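Local structure of arylamine n-acetyltransferase NAT (Mycobacterium tuberculosis, 4BGF) at residues 9-14 / 35-40; 20-25 / 115-120; 87-92 / 181-186; 153-158 / 171-176. The protein transfers acetyl groups to arylamines, with acetyl-coenzyme A as the donor characteristic of its enzyme family. All coordinates share one frame; numbering follows the deposited sequence.

Contact 1. Residues 9-14 / 35-40; sequences FDRINY and TIPFEN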
loop_
_atom_site.group_PDB
_atom_site.type_symbol
_atom_site.label_atom_id
_atom_site.label_comp_id
_atom_site.label_asym_id
_atom_site.label_seq_id
_atom_site.Cartn_x
_atom_site.Cartn_y
_atom_site.Cartn_z
ATOM N N PHE A 9 4.684 -6.288 -15.658
ATOM C CA PHE A 9 4.546 -5.117 -16.511
ATOM C C PHE A 9 3.247 -5.123 -17.307
ATOM O O PHE A 9 2.661 -4.073 -17.510
ATOM C CB PHE A 9 5.722 -5.001 -17.471
ATOM C CG PHE A 9 7.007 -4.580 -16.821
ATOM C CD1 PHE A 9 7.033 -3.929 -15.597
ATOM C CD2 PHE A 9 8.209 -4.855 -17.450
ATOM C CE1 PHE A 9 8.231 -3.549 -15.015
ATOM C CE2 PHE A 9 9.413 -4.481 -16.881
ATOM C CZ PHE A 9 9.427 -3.829 -15.657
ATOM N N ASP A 10 2.789 -6.293 -17.743
ATOM C CA ASP A 10 1.546 -6.370 -18.507
ATOM C C ASP A 10 0.310 -6.422 -17.596
ATOM O O ASP A 10 -0.805 -6.260 -18.061
ATOM C CB ASP A 10 1.570 -7.544 -19.498
ATOM C CG ASP A 10 2.427 -7.257 -20.748
ATOM O OD1 ASP A 10 3.675 -7.177 -20.624
ATOM O OD2 ASP A 10 1.848 -7.121 -21.854
ATOM N N ARG A 11 0.515 -6.622 -16.305
ATOM C CA ARG A 11 -0.561 -6.538 -15.319
ATOM C C ARG A 11 -0.907 -5.079 -15.101
ATOM O O ARG A 11 -2.060 -4.677 -15.181
ATOM C CB ARG A 11 -0.099 -7.151 -13.991
ATOM C CG ARG A 11 -0.878 -6.746 -12.751
ATOM C CD ARG A 11 -2.052 -7.673 -12.463
ATOM N NE ARG A 11 -2.513 -7.545 -11.082
ATOM C CZ ARG A 11 -3.630 -6.929 -10.697
ATOM N NH1 ARG A 11 -4.445 -6.366 -11.581
ATOM N NH2 ARG A 11 -3.932 -6.890 -9.399
ATOM N N ILE A 12 0.121 -4.299 -14.806
ATOM C CA ILE A 12 -0.018 -2.870 -14.576
ATOM C C ILE A 12 0.109 -2.091 -15.893
ATOM O O ILE A 12 -0.014 -0.876 -15.901
ATOM C CB ILE A 12 1.024 -2.367 -13.523
ATOM C CG1 ILE A 12 2.445 -2.271 -14.111
ATOM C CG2 ILE A 12 1.000 -3.279 -12.305
ATOM C CD1 ILE A 12 3.476 -1.760 -13.139
ATOM N N ASN A 13 0.326 -2.805 -16.996
ATOM C CA ASN A 13 0.443 -2.208 -18.324
ATOM C C ASN A 13 1.530 -1.139 -18.338
ATOM O O ASN A 13 1.290 0.023 -18.672
ATOM C CB ASN A 13 -0.908 -1.634 -18.770
ATOM C CG ASN A 13 -1.031 -1.498 -20.284
ATOM O OD1 ASN A 13 -0.196 -1.993 -21.054
ATOM N ND2 ASN A 13 -2.101 -0.830 -20.717
ATOM N N TYR A 14 2.733 -1.537 -17.952
ATOM C CA TYR A 14 3.851 -0.627 -17.963
ATOM C C TYR A 14 4.562 -0.722 -19.293
ATOM O O TYR A 14 5.024 -1.784 -19.695
ATOM C CB TYR A 14 4.813 -0.920 -16.813
ATOM C CG TYR A 14 6.022 -0.029 -16.820
ATOM C CD1 TYR A 14 5.944 1.285 -16.410
ATOM C CD2 TYR A 14 7.232 -0.505 -17.250
ATOM C CE1 TYR A 14 7.046 2.093 -16.418
ATOM C CE2 TYR A 14 8.335 0.291 -17.285
ATOM C CZ TYR A 14 8.247 1.586 -16.856
ATOM O OH TYR A 14 9.384 2.365 -16.905
ATOM N N THR A 35 -3.327 0.438 -10.543
ATOM C CA THR A 35 -3.899 -0.804 -11.020
ATOM C C THR A 35 -3.995 -1.903 -9.972
ATOM O O THR A 35 -4.977 -2.643 -9.980
ATOM C CB THR A 35 -3.138 -1.353 -12.229
ATOM O OG1 THR A 35 -1.872 -1.832 -11.794
ATOM C CG2 THR A 35 -2.943 -0.280 -13.311
ATOM N N ILE A 36 -3.004 -2.035 -9.092
ATOM C CA ILE A 36 -3.073 -3.037 -8.030
ATOM C C ILE A 36 -3.607 -2.367 -6.760
ATOM O O ILE A 36 -2.970 -1.485 -6.206
ATOM C CB ILE A 36 -1.711 -3.725 -7.785
ATOM C CG1 ILE A 36 -1.089 -4.161 -9.094
ATOM C CG2 ILE A 36 -1.874 -4.935 -6.847
ATOM C CD1 ILE A 36 0.204 -4.892 -8.932
ATOM N N PRO A 37 -4.817 -2.755 -6.335
ATOM C CA PRO A 37 -5.448 -2.099 -5.205
ATOM C C PRO A 37 -4.868 -2.542 -3.870
ATOM O O PRO A 37 -4.116 -3.494 -3.769
ATOM C CB PRO A 37 -6.891 -2.553 -5.315
ATOM C CG PRO A 37 -6.815 -3.850 -5.917
ATOM C CD PRO A 37 -5.661 -3.838 -6.847
ATOM N N PHE A 38 -5.195 -1.784 -2.842
ATOM C CA PHE A 38 -4.973 -2.229 -1.486
ATOM C C PHE A 38 -6.279 -2.923 -1.193
ATOM O O PHE A 38 -7.325 -2.486 -1.671
ATOM C CB PHE A 38 -4.667 -1.028 -0.592
ATOM C CG PHE A 38 -4.553 -1.345 0.876
ATOM C CD1 PHE A 38 -5.672 -1.483 1.642
ATOM C CD2 PHE A 38 -3.327 -1.436 1.483
ATOM C CE1 PHE A 38 -5.580 -1.747 2.984
ATOM C CE2 PHE A 38 -3.222 -1.682 2.826
ATOM C CZ PHE A 38 -4.354 -1.836 3.579
ATOM N N GLU A 39 -6.181 -4.090 -0.572
ATOM C CA GLU A 39 -7.341 -4.869 -0.114
ATOM C C GLU A 39 -6.840 -5.868 0.951
ATOM O O GLU A 39 -5.677 -6.231 0.959
ATOM C CB GLU A 39 -8.002 -5.645 -1.260
ATOM C CG GLU A 39 -7.034 -6.613 -1.991
ATOM C CD GLU A 39 -7.486 -8.068 -2.062
ATOM O OE1 GLU A 39 -7.625 -8.734 -1.023
ATOM O OE2 GLU A 39 -7.677 -8.550 -3.178
ATOM N N ASN A 40 -7.710 -6.296 1.858
ATOM C CA ASN A 40 -7.340 -7.216 2.931
ATOM C C ASN A 40 -8.284 -8.377 2.933
ATOM O O ASN A 40 -8.543 -8.951 3.974
ATOM C CB ASN A 40 -7.459 -6.530 4.291
ATOM C CG ASN A 40 -8.894 -6.111 4.604
ATOM O OD1 ASN A 40 -9.640 -5.755 3.713
ATOM N ND2 ASN A 40 -9.281 -6.186 5.866
#

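Contact 2. Residues 20-25 / 115-120; sequences PTLDVL and VTFPGS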
loop_
_atom_site.group_PDB
_atom_site.type_symbol
_atom_site.label_atom_id
_atom_site.label_comp_id
_atom_site.label_asym_id
_atom_site.label_seq_id
_atom_site.Cartn_x
_atom_site.Cartn_y
_atom_site.Cartn_z
ATOM N N PRO A 20 17.441 1.395 -14.037
ATOM C CA PRO A 20 17.268 1.888 -12.670
ATOM C C PRO A 20 17.569 3.381 -12.556
ATOM O O PRO A 20 18.640 3.788 -12.084
ATOM C CB PRO A 20 18.278 1.070 -11.892
ATOM C CG PRO A 20 19.354 0.850 -12.835
ATOM C CD PRO A 20 18.698 0.643 -14.179
ATOM N N THR A 21 16.601 4.181 -13.000
ATOM C CA THR A 21 16.682 5.637 -12.976
ATOM C C THR A 21 15.588 6.106 -12.008
ATOM O O THR A 21 14.723 5.325 -11.637
ATOM C CB THR A 21 16.401 6.260 -14.395
ATOM O OG1 THR A 21 14.990 6.425 -14.575
ATOM C CG2 THR A 21 16.899 5.385 -15.515
ATOM N N LEU A 22 15.616 7.383 -11.634
ATOM C CA LEU A 22 14.546 8.015 -10.859
ATOM C C LEU A 22 13.170 8.009 -11.548
ATOM O O LEU A 22 12.152 7.721 -10.911
ATOM C CB LEU A 22 14.933 9.462 -10.554
ATOM C CG LEU A 22 13.952 10.326 -9.760
ATOM C CD1 LEU A 22 13.446 9.636 -8.487
ATOM C CD2 LEU A 22 14.665 11.577 -9.387
ATOM N N ASP A 23 13.142 8.323 -12.841
ATOM C CA ASP A 23 11.884 8.461 -13.572
ATOM C C ASP A 23 11.185 7.151 -13.841
ATOM O O ASP A 23 9.963 7.075 -13.868
ATOM C CB ASP A 23 12.147 9.142 -14.878
ATOM C CG ASP A 23 13.024 10.298 -14.703
ATOM O OD1 ASP A 23 14.263 10.095 -14.720
ATOM O OD2 ASP A 23 12.462 11.381 -14.465
ATOM N N VAL A 24 11.957 6.111 -14.050
ATOM C CA VAL A 24 11.366 4.803 -14.045
ATOM C C VAL A 24 10.799 4.494 -12.638
ATOM O O VAL A 24 9.775 3.843 -12.513
ATOM C CB VAL A 24 12.398 3.781 -14.506
ATOM C CG1 VAL A 24 11.894 2.385 -14.302
ATOM C CG2 VAL A 24 12.697 4.022 -15.960
ATOM N N LEU A 25 11.438 4.985 -11.588
ATOM C CA LEU A 25 10.946 4.703 -10.262
ATOM C C LEU A 25 9.608 5.432 -10.083
ATOM O O LEU A 25 8.651 4.873 -9.572
ATOM C CB LEU A 25 11.972 5.100 -9.190
ATOM C CG LEU A 25 11.584 4.834 -7.733
ATOM C CD1 LEU A 25 11.501 3.342 -7.422
ATOM C CD2 LEU A 25 12.536 5.542 -6.800
ATOM N N VAL A 115 15.202 3.043 -1.198
ATOM C CA VAL A 115 15.726 2.622 -2.489
ATOM C C VAL A 115 16.860 3.549 -2.928
ATOM O O VAL A 115 16.748 4.760 -2.781
ATOM C CB VAL A 115 14.572 2.567 -3.562
ATOM C CG1 VAL A 115 15.091 2.606 -4.987
ATOM C CG2 VAL A 115 13.707 1.327 -3.346
ATOM N N THR A 116 17.964 2.962 -3.409
ATOM C CA THR A 116 18.992 3.707 -4.131
ATOM C C THR A 116 19.162 3.114 -5.524
ATOM O O THR A 116 18.643 2.043 -5.818
ATOM C CB THR A 116 20.354 3.754 -3.410
ATOM O OG1 THR A 116 20.842 2.427 -3.191
ATOM C CG2 THR A 116 20.223 4.486 -2.099
ATOM N N PHE A 117 19.855 3.857 -6.383
ATOM C CA PHE A 117 20.083 3.489 -7.778
ATOM C C PHE A 117 21.298 4.303 -8.216
ATOM O O PHE A 117 21.774 5.147 -7.452
ATOM C CB PHE A 117 18.826 3.745 -8.676
ATOM C CG PHE A 117 18.272 5.113 -8.564
ATOM C CD1 PHE A 117 17.394 5.425 -7.562
ATOM C CD2 PHE A 117 18.638 6.089 -9.448
ATOM C CE1 PHE A 117 16.887 6.692 -7.433
ATOM C CE2 PHE A 117 18.140 7.361 -9.331
ATOM C CZ PHE A 117 17.262 7.665 -8.315
ATOM N N PRO A 118 21.819 4.031 -9.427
ATOM C CA PRO A 118 23.032 4.687 -9.909
ATOM C C PRO A 118 22.932 6.194 -9.972
ATOM O O PRO A 118 22.006 6.744 -10.548
ATOM C CB PRO A 118 23.201 4.100 -11.303
ATOM C CG PRO A 118 22.654 2.782 -11.176
ATOM C CD PRO A 118 21.444 2.926 -10.318
ATOM N N GLY A 119 23.893 6.862 -9.360
ATOM C CA GLY A 119 23.893 8.300 -9.360
ATOM C C GLY A 119 22.771 8.894 -8.545
ATOM O O GLY A 119 22.528 10.083 -8.643
ATOM N N SER A 120 22.086 8.089 -7.746
ATOM C CA SER A 120 20.970 8.596 -6.982
ATOM C C SER A 120 21.521 9.653 -6.089
ATOM O O SER A 120 22.707 9.646 -5.770
ATOM C CB SER A 120 20.277 7.491 -6.172
ATOM O OG SER A 120 21.085 6.943 -5.132
HETATM O O HOH W 1 19.989 6.547 -12.289
#

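Contact 3. Residues 87-92 / 181-186; sequences RVRRFA and TQTRPQ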
loop_
_atom_site.group_PDB
_atom_site.type_symbol
_atom_site.label_atom_id
_atom_site.label_comp_id
_atom_site.label_asym_id
_atom_site.label_seq_id
_atom_site.Cartn_x
_atom_site.Cartn_y
_atom_site.Cartn_z
ATOM N N ARG A 87 18.814 -0.791 -5.435
ATOM C CA ARG A 87 19.195 -1.357 -4.147
ATOM C C ARG A 87 18.060 -1.143 -3.190
ATOM O O ARG A 87 17.723 -0.011 -2.913
ATOM C CB ARG A 87 20.441 -0.689 -3.590
ATOM C CG ARG A 87 20.790 -1.129 -2.177
ATOM C CD ARG A 87 21.830 -2.204 -2.181
ATOM N NE ARG A 87 22.435 -2.386 -0.874
ATOM C CZ ARG A 87 23.173 -1.473 -0.249
ATOM N NH1 ARG A 87 23.409 -0.287 -0.801
ATOM N NH2 ARG A 87 23.677 -1.754 0.942
ATOM N N VAL A 88 17.487 -2.229 -2.681
ATOM C CA VAL A 88 16.287 -2.169 -1.852
ATOM C C VAL A 88 16.531 -2.622 -0.410
ATOM O O VAL A 88 16.885 -3.757 -0.171
ATOM C CB VAL A 88 15.152 -3.063 -2.451
ATOM C CG1 VAL A 88 13.814 -2.878 -1.685
ATOM C CG2 VAL A 88 14.968 -2.821 -3.944
ATOM N N ARG A 89 16.307 -1.717 0.540
ATOM C CA ARG A 89 16.341 -2.019 1.965
ATOM C C ARG A 89 14.920 -1.922 2.515
ATOM O O ARG A 89 14.279 -0.899 2.379
ATOM C CB ARG A 89 17.239 -1.009 2.669
ATOM C CG ARG A 89 18.716 -1.094 2.266
ATOM C CD ARG A 89 19.616 -0.336 3.194
ATOM N NE ARG A 89 19.530 1.115 3.049
ATOM C CZ ARG A 89 20.231 1.835 2.172
ATOM N NH1 ARG A 89 21.072 1.251 1.325
ATOM N NH2 ARG A 89 20.085 3.155 2.135
ATOM N N ARG A 90 14.414 -2.974 3.138
ATOM C CA ARG A 90 13.054 -2.925 3.660
ATOM C C ARG A 90 12.997 -2.414 5.111
ATOM O O ARG A 90 13.739 -2.899 5.969
ATOM C CB ARG A 90 12.452 -4.309 3.564
ATOM C CG ARG A 90 12.289 -4.756 2.159
ATOM C CD ARG A 90 12.096 -6.233 2.081
ATOM N NE ARG A 90 11.955 -6.714 0.710
ATOM C CZ ARG A 90 10.872 -6.572 -0.044
ATOM N NH1 ARG A 90 9.812 -5.924 0.394
ATOM N NH2 ARG A 90 10.855 -7.072 -1.249
ATOM N N PHE A 91 12.079 -1.467 5.373
ATOM C CA PHE A 91 11.921 -0.814 6.683
ATOM C C PHE A 91 10.612 -1.199 7.350
ATOM O O PHE A 91 9.646 -1.538 6.664
ATOM C CB PHE A 91 11.918 0.719 6.531
ATOM C CG PHE A 91 13.185 1.282 5.936
ATOM C CD1 PHE A 91 14.430 0.705 6.213
ATOM C CD2 PHE A 91 13.136 2.374 5.091
ATOM C CE1 PHE A 91 15.592 1.220 5.669
ATOM C CE2 PHE A 91 14.290 2.895 4.531
ATOM C CZ PHE A 91 15.518 2.309 4.817
ATOM N N ALA A 92 10.584 -1.151 8.686
ATOM C CA ALA A 92 9.364 -1.368 9.468
ATOM C C ALA A 92 8.813 -0.035 9.964
ATOM O O ALA A 92 9.572 0.899 10.163
ATOM C CB ALA A 92 9.651 -2.257 10.628
ATOM N N THR A 181 15.403 3.651 9.900
ATOM C CA THR A 181 16.014 3.114 8.677
ATOM C C THR A 181 16.856 1.888 8.952
ATOM O O THR A 181 17.876 1.652 8.308
ATOM C CB THR A 181 16.901 4.141 7.993
ATOM O OG1 THR A 181 17.756 4.742 8.969
ATOM C CG2 THR A 181 16.042 5.163 7.305
ATOM N N GLN A 182 16.405 1.102 9.918
ATOM C CA GLN A 182 17.020 -0.171 10.198
ATOM C C GLN A 182 16.474 -1.196 9.232
ATOM O O GLN A 182 15.272 -1.368 9.122
ATOM C CB GLN A 182 16.699 -0.551 11.615
ATOM C CG GLN A 182 17.290 -1.827 12.074
ATOM C CD GLN A 182 16.997 -2.061 13.538
ATOM O OE1 GLN A 182 16.530 -1.161 14.250
ATOM N NE2 GLN A 182 17.268 -3.269 14.001
ATOM N N THR A 183 17.370 -1.851 8.515
ATOM C CA THR A 183 17.008 -2.851 7.530
ATOM C C THR A 183 16.350 -4.048 8.228
ATOM O O THR A 183 16.926 -4.582 9.164
ATOM C CB THR A 183 18.283 -3.292 6.824
ATOM O OG1 THR A 183 18.943 -2.141 6.270
ATOM C CG2 THR A 183 17.984 -4.278 5.740
ATOM N N ARG A 184 15.147 -4.449 7.818
ATOM C CA ARG A 184 14.449 -5.541 8.485
ATOM C C ARG A 184 14.503 -6.762 7.613
ATOM O O ARG A 184 14.169 -6.687 6.439
ATOM C CB ARG A 184 13.013 -5.203 8.786
ATOM C CG ARG A 184 12.849 -3.911 9.535
ATOM C CD ARG A 184 13.469 -3.920 10.927
ATOM N NE ARG A 184 13.153 -2.662 11.594
ATOM C CZ ARG A 184 13.407 -2.394 12.873
ATOM N NH1 ARG A 184 14.008 -3.302 13.644
ATOM N NH2 ARG A 184 13.055 -1.213 13.387
ATOM N N PRO A 185 14.936 -7.891 8.185
ATOM C CA PRO A 185 15.099 -9.136 7.448
ATOM C C PRO A 185 13.752 -9.766 7.152
ATOM O O PRO A 185 12.790 -9.368 7.800
ATOM C CB PRO A 185 15.922 -10.001 8.392
ATOM C CG PRO A 185 15.588 -9.512 9.727
ATOM C CD PRO A 185 15.273 -8.053 9.606
ATOM N N GLN A 186 13.673 -10.700 6.206
ATOM C CA GLN A 186 12.385 -11.200 5.775
ATOM C C GLN A 186 11.615 -11.799 6.957
ATOM O O GLN A 186 10.397 -11.669 7.052
ATOM C CB GLN A 186 12.563 -12.235 4.663
ATOM C CG GLN A 186 12.951 -11.642 3.345
ATOM C CD GLN A 186 11.852 -10.760 2.824
ATOM O OE1 GLN A 186 10.699 -11.157 2.853
ATOM N NE2 GLN A 186 12.186 -9.542 2.395
HETATM O O HOH W 2 13.056 -0.159 10.063
#

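Contact 4. Residues 153-158 / 171-176; sequences PYRLED and DTWQTL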
loop_
_atom_site.group_PDB
_atom_site.type_symbol
_atom_site.label_atom_id
_atom_site.label_comp_id
_atom_site.label_asym_id
_atom_site.label_seq_id
_atom_site.Cartn_x
_atom_site.Cartn_y
_atom_site.Cartn_z
ATOM N N PRO A 153 1.632 17.347 -1.394
ATOM C CA PRO A 153 3.052 17.248 -1.034
ATOM C C PRO A 153 3.272 16.571 0.319
ATOM O O PRO A 153 2.440 16.651 1.237
ATOM C CB PRO A 153 3.486 18.719 -0.939
ATOM C CG PRO A 153 2.425 19.481 -1.604
ATOM C CD PRO A 153 1.188 18.740 -1.308
ATOM N N TYR A 154 4.417 15.904 0.428
ATOM C CA TYR A 154 4.785 15.154 1.614
ATOM C C TYR A 154 6.042 15.728 2.228
ATOM O O TYR A 154 6.750 16.530 1.620
ATOM C CB TYR A 154 4.990 13.667 1.280
ATOM C CG TYR A 154 3.697 12.886 1.147
ATOM C CD1 TYR A 154 2.736 13.273 0.238
ATOM C CD2 TYR A 154 3.443 11.767 1.926
ATOM C CE1 TYR A 154 1.572 12.585 0.102
ATOM C CE2 TYR A 154 2.271 11.072 1.799
ATOM C CZ TYR A 154 1.344 11.486 0.885
ATOM O OH TYR A 154 0.171 10.821 0.730
ATOM N N ARG A 155 6.283 15.308 3.452
ATOM C CA ARG A 155 7.405 15.787 4.211
ATOM C C ARG A 155 7.829 14.725 5.244
ATOM O O ARG A 155 6.987 13.988 5.755
ATOM C CB ARG A 155 6.997 17.092 4.889
ATOM C CG ARG A 155 7.978 17.643 5.860
ATOM C CD ARG A 155 7.539 18.984 6.395
ATOM N NE ARG A 155 6.569 18.866 7.483
ATOM C CZ ARG A 155 6.092 19.889 8.193
ATOM N NH1 ARG A 155 6.469 21.125 7.944
ATOM N NH2 ARG A 155 5.231 19.672 9.160
ATOM N N LEU A 156 9.138 14.646 5.513
ATOM C CA LEU A 156 9.712 13.831 6.591
ATOM C C LEU A 156 10.219 14.763 7.672
ATOM O O LEU A 156 10.759 15.817 7.363
ATOM C CB LEU A 156 10.894 13.021 6.084
ATOM C CG LEU A 156 10.574 11.799 5.225
ATOM C CD1 LEU A 156 11.548 11.653 4.083
ATOM C CD2 LEU A 156 10.570 10.567 6.048
ATOM N N GLU A 157 10.057 14.382 8.929
ATOM C CA GLU A 157 10.529 15.200 10.039
ATOM C C GLU A 157 11.282 14.283 10.968
ATOM O O GLU A 157 11.077 13.080 10.962
ATOM C CB GLU A 157 9.374 15.922 10.745
ATOM C CG GLU A 157 8.639 16.980 9.853
ATOM C CD GLU A 157 9.338 18.336 9.727
ATOM O OE1 GLU A 157 10.576 18.358 9.635
ATOM O OE2 GLU A 157 8.648 19.385 9.684
ATOM N N ASP A 158 12.228 14.840 11.705
ATOM C CA ASP A 158 13.022 14.061 12.644
ATOM C C ASP A 158 12.195 13.786 13.884
ATOM O O ASP A 158 11.322 14.572 14.254
ATOM C CB ASP A 158 14.294 14.823 13.042
ATOM C CG ASP A 158 15.575 14.153 12.563
ATOM O OD1 ASP A 158 15.547 13.346 11.623
ATOM O OD2 ASP A 158 16.640 14.464 13.131
ATOM N N ASP A 171 -4.807 21.487 4.104
ATOM C CA ASP A 171 -4.104 22.583 4.744
ATOM C C ASP A 171 -3.668 22.225 6.163
ATOM O O ASP A 171 -3.528 23.079 7.026
ATOM C CB ASP A 171 -4.986 23.828 4.725
ATOM C CG ASP A 171 -5.391 24.219 3.316
ATOM O OD1 ASP A 171 -4.780 23.679 2.363
ATOM O OD2 ASP A 171 -6.309 25.060 3.158
ATOM N N THR A 172 -3.457 20.940 6.393
ATOM C CA THR A 172 -2.874 20.471 7.633
ATOM C C THR A 172 -1.836 19.445 7.259
ATOM O O THR A 172 -2.098 18.605 6.409
ATOM C CB THR A 172 -3.939 19.812 8.521
ATOM O OG1 THR A 172 -4.637 18.818 7.768
ATOM C CG2 THR A 172 -4.934 20.838 8.971
ATOM N N TRP A 173 -0.644 19.527 7.839
ATOM C CA TRP A 173 0.280 18.397 7.786
ATOM C C TRP A 173 -0.232 17.265 8.687
ATOM O O TRP A 173 -0.438 17.463 9.886
ATOM C CB TRP A 173 1.669 18.824 8.222
ATOM C CG TRP A 173 2.453 19.499 7.166
ATOM C CD1 TRP A 173 2.831 20.806 7.150
ATOM C CD2 TRP A 173 2.968 18.917 5.957
ATOM N NE1 TRP A 173 3.543 21.078 6.008
ATOM C CE2 TRP A 173 3.645 19.932 5.263
ATOM C CE3 TRP A 173 2.929 17.640 5.399
ATOM C CZ2 TRP A 173 4.273 19.709 4.044
ATOM C CZ3 TRP A 173 3.559 17.428 4.180
ATOM C CH2 TRP A 173 4.215 18.456 3.519
ATOM N N GLN A 174 -0.455 16.085 8.103
ATOM C CA GLN A 174 -1.003 14.930 8.832
ATOM C C GLN A 174 0.004 13.790 8.921
ATOM O O GLN A 174 0.526 13.344 7.918
ATOM C CB GLN A 174 -2.290 14.444 8.160
ATOM C CG GLN A 174 -3.552 15.123 8.663
ATOM C CD GLN A 174 -4.813 14.503 8.110
ATOM O OE1 GLN A 174 -4.800 13.907 7.041
ATOM N NE2 GLN A 174 -5.913 14.642 8.835
ATOM N N THR A 175 0.251 13.298 10.126
ATOM C CA THR A 175 1.295 12.301 10.353
ATOM C C THR A 175 0.776 10.895 10.062
ATOM O O THR A 175 -0.202 10.439 10.633
ATOM C CB THR A 175 1.869 12.397 11.787
ATOM O OG1 THR A 175 2.473 13.689 11.989
ATOM C CG2 THR A 175 2.913 11.344 12.004
ATOM N N LEU A 176 1.425 10.227 9.129
ATOM C CA LEU A 176 0.953 8.926 8.679
ATOM C C LEU A 176 1.529 7.797 9.524
ATOM O O LEU A 176 0.792 7.004 10.107
ATOM C CB LEU A 176 1.295 8.753 7.209
ATOM C CG LEU A 176 0.805 9.950 6.395
ATOM C CD1 LEU A 176 1.208 9.776 4.955
ATOM C CD2 LEU A 176 -0.715 10.148 6.505
#

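Contact 1. Residues 9-14 / 35-40
R11 reaches I36 with its guanidinium, whose face takes I36 CG1 at 3.8 Å above the plane, displaced toward the rim. The chain is bent at chi2 (90°), which turns CD off the line of the first bonds. R11 NH2 lies 3.8 Å from I36 CG2, so charge meets aliphatic surface here, while R11 NE donates to L61 O. I12 follows with its CG2 branch, which approaches T35 OG1 to 3.3 Å and I36 CD1 to 3.8 Å. The T35 hydroxyl is held within its own helix by a hydrogen bond with V31 O, and no hydrogen bond spans the two segments. At N13 phi turns positive (55°), and Y14 N returns to F9 O at 2.6 Å, the six-to-one bond expected of a Schellman-type helix end. I12 packs on V31 of helix 22-35, and I36 touches L61 of helix 54-63 and H73 of helix 70-83. The end of helix 5-11 thus sits against the exit of helix 22-35, where the chain leads toward strand 38-39.

Contact 2. Residues 20-25 / 115-120
P20 and F117 bring their CA atoms to 5.9 Å, and from there the segments diverge until the CA atoms of L25 and V115 are 9.4 Å apart. The F117 ring fills the close end. CG stands between backbone N and carbonyl carbon (chi1 52°), and the ring is held between its own turn and the helix start: S120 CB lies 3.5 Å above the centre of one face, and T21 C lies 3.9 Å above the plane on the opposite face, offset toward the rim. L22 CB meets CZ of F117 at 3.7 Å. A water in the plane of this ring, at its edge, donates to P20 O at 3.1 Å and to P118 O at 2.7 Å, bridging two carbonyl acceptors, one from each segment. The P20 and P118 rings cross at about a right angle nearby. T21 OG1 accepts from V24 N at 3.1 Å and 178°, which fixes the first helical turn. The arrangement combines a threonine N-cap on helix 22-35 with a type II turn, F117 to S120, in the connection between antiparallel strands 110-116 and 124-126.

Contact 3. Residues 87-92 / 181-186
A water joins A92 to R184 and is gripped by three groups: it donates to Q182 O at 2.7 Å and accepts from R184 NE at 2.9 Å and A92 N at 3.0 Å. Beside it R184 N donates to R90 O at 2.8 Å with an N-H...O angle of 165°, nearly in line with the carbonyl; this is the direct hydrogen bond between the segments. R184 lies against A92 CB with CG and NE, the latter at 3.7 Å; its chain is bent at chi2 (-64°). The F91 ring runs alongside T181, whose CA lies 3.9 Å from the ring centroid and 24° off the normal, a CH-pi contact; Q182 O comes to the ring edge. R90 NE and Q186 NE2 approach to 3.3 Å, but both are donors, and the R90 guanidinium instead serves N74 O and G75 O and makes a cation-pi contact with Y79. The loop before helix 186-198 is therefore fixed on strand 87-95 through one direct backbone hydrogen bond and one water that takes backbone groups of both segments and R184 NE, while the R90 charge is directed to helix 70-83.

Contact 4. Residues 153-158 / 171-176
R155 and W173 form the tight part of this contact, on its partly exposed side. The guanidinium lies flat on the indole, planes 14° apart, with CZ of R155 3.5 Å from the centroid of the five-membered ring of W173, a stacked cation-pi pair. The nearest nitrogen, NH2 of R155, is 3.3 Å from CD1 of W173. The bend at chi3 (82°) sets NE over the indole, while R155 CB sits 3.8 Å from the centroid of the six-membered ring as a CH-pi contact, so the arginine covers both rings of that face. P153 O adds to the close packing at 3.2 Å from CZ3 of W173. The opposite guanidinium face takes E157 OE2, 3.1 Å from R155 NE; this is a salt bridge by charge alone, with no N-H pointing at the oxygen, which probably favours the charged form of the arginine. R155 NH2 is hydrogen-bonded to Q166 OE1 of the intervening strand. The buried side is sparser: Y154 CE2 to L176 CD1, at 3.6 Å, is a single apolar touch between buried residues, with the Y154 hydroxyl hydrogen-bonded to Q133 O. The strand axes stay 8.5 Å apart at 65°, and no hydrogen bond joins them, because strand 162-168 runs between. Strands 154-159, 162-168 and 173-179 follow one another as an antiparallel beta meander, and the R155-W173 stack spans its middle strand at the edge of the sheet.

Contact 1 is the most buried, about 11 Å from the chain centre, and joins helix ends through aliphatic branches and an arginine lying over one of them; contacts 2, 3 and 4 lie further out and are partly buried. Contacts 2, 3 and 4 reach one antiparallel sheet: strands 110-116 and 87-95 are neighbours, and T116 O lies 2.9 Å from R87 N, a probable hydrogen bond between contacts 2 and 3. Helix 22-35 connects contacts 1 and 2, where Y14 packs on V24. Bridging waters mark contacts 2 and 3, whereas contact 4, between edge strand 154-159 and the third strand in, 173-179, relies on a cation-pi stack. Contacts 1 and 4 occupy opposite sides of the centre.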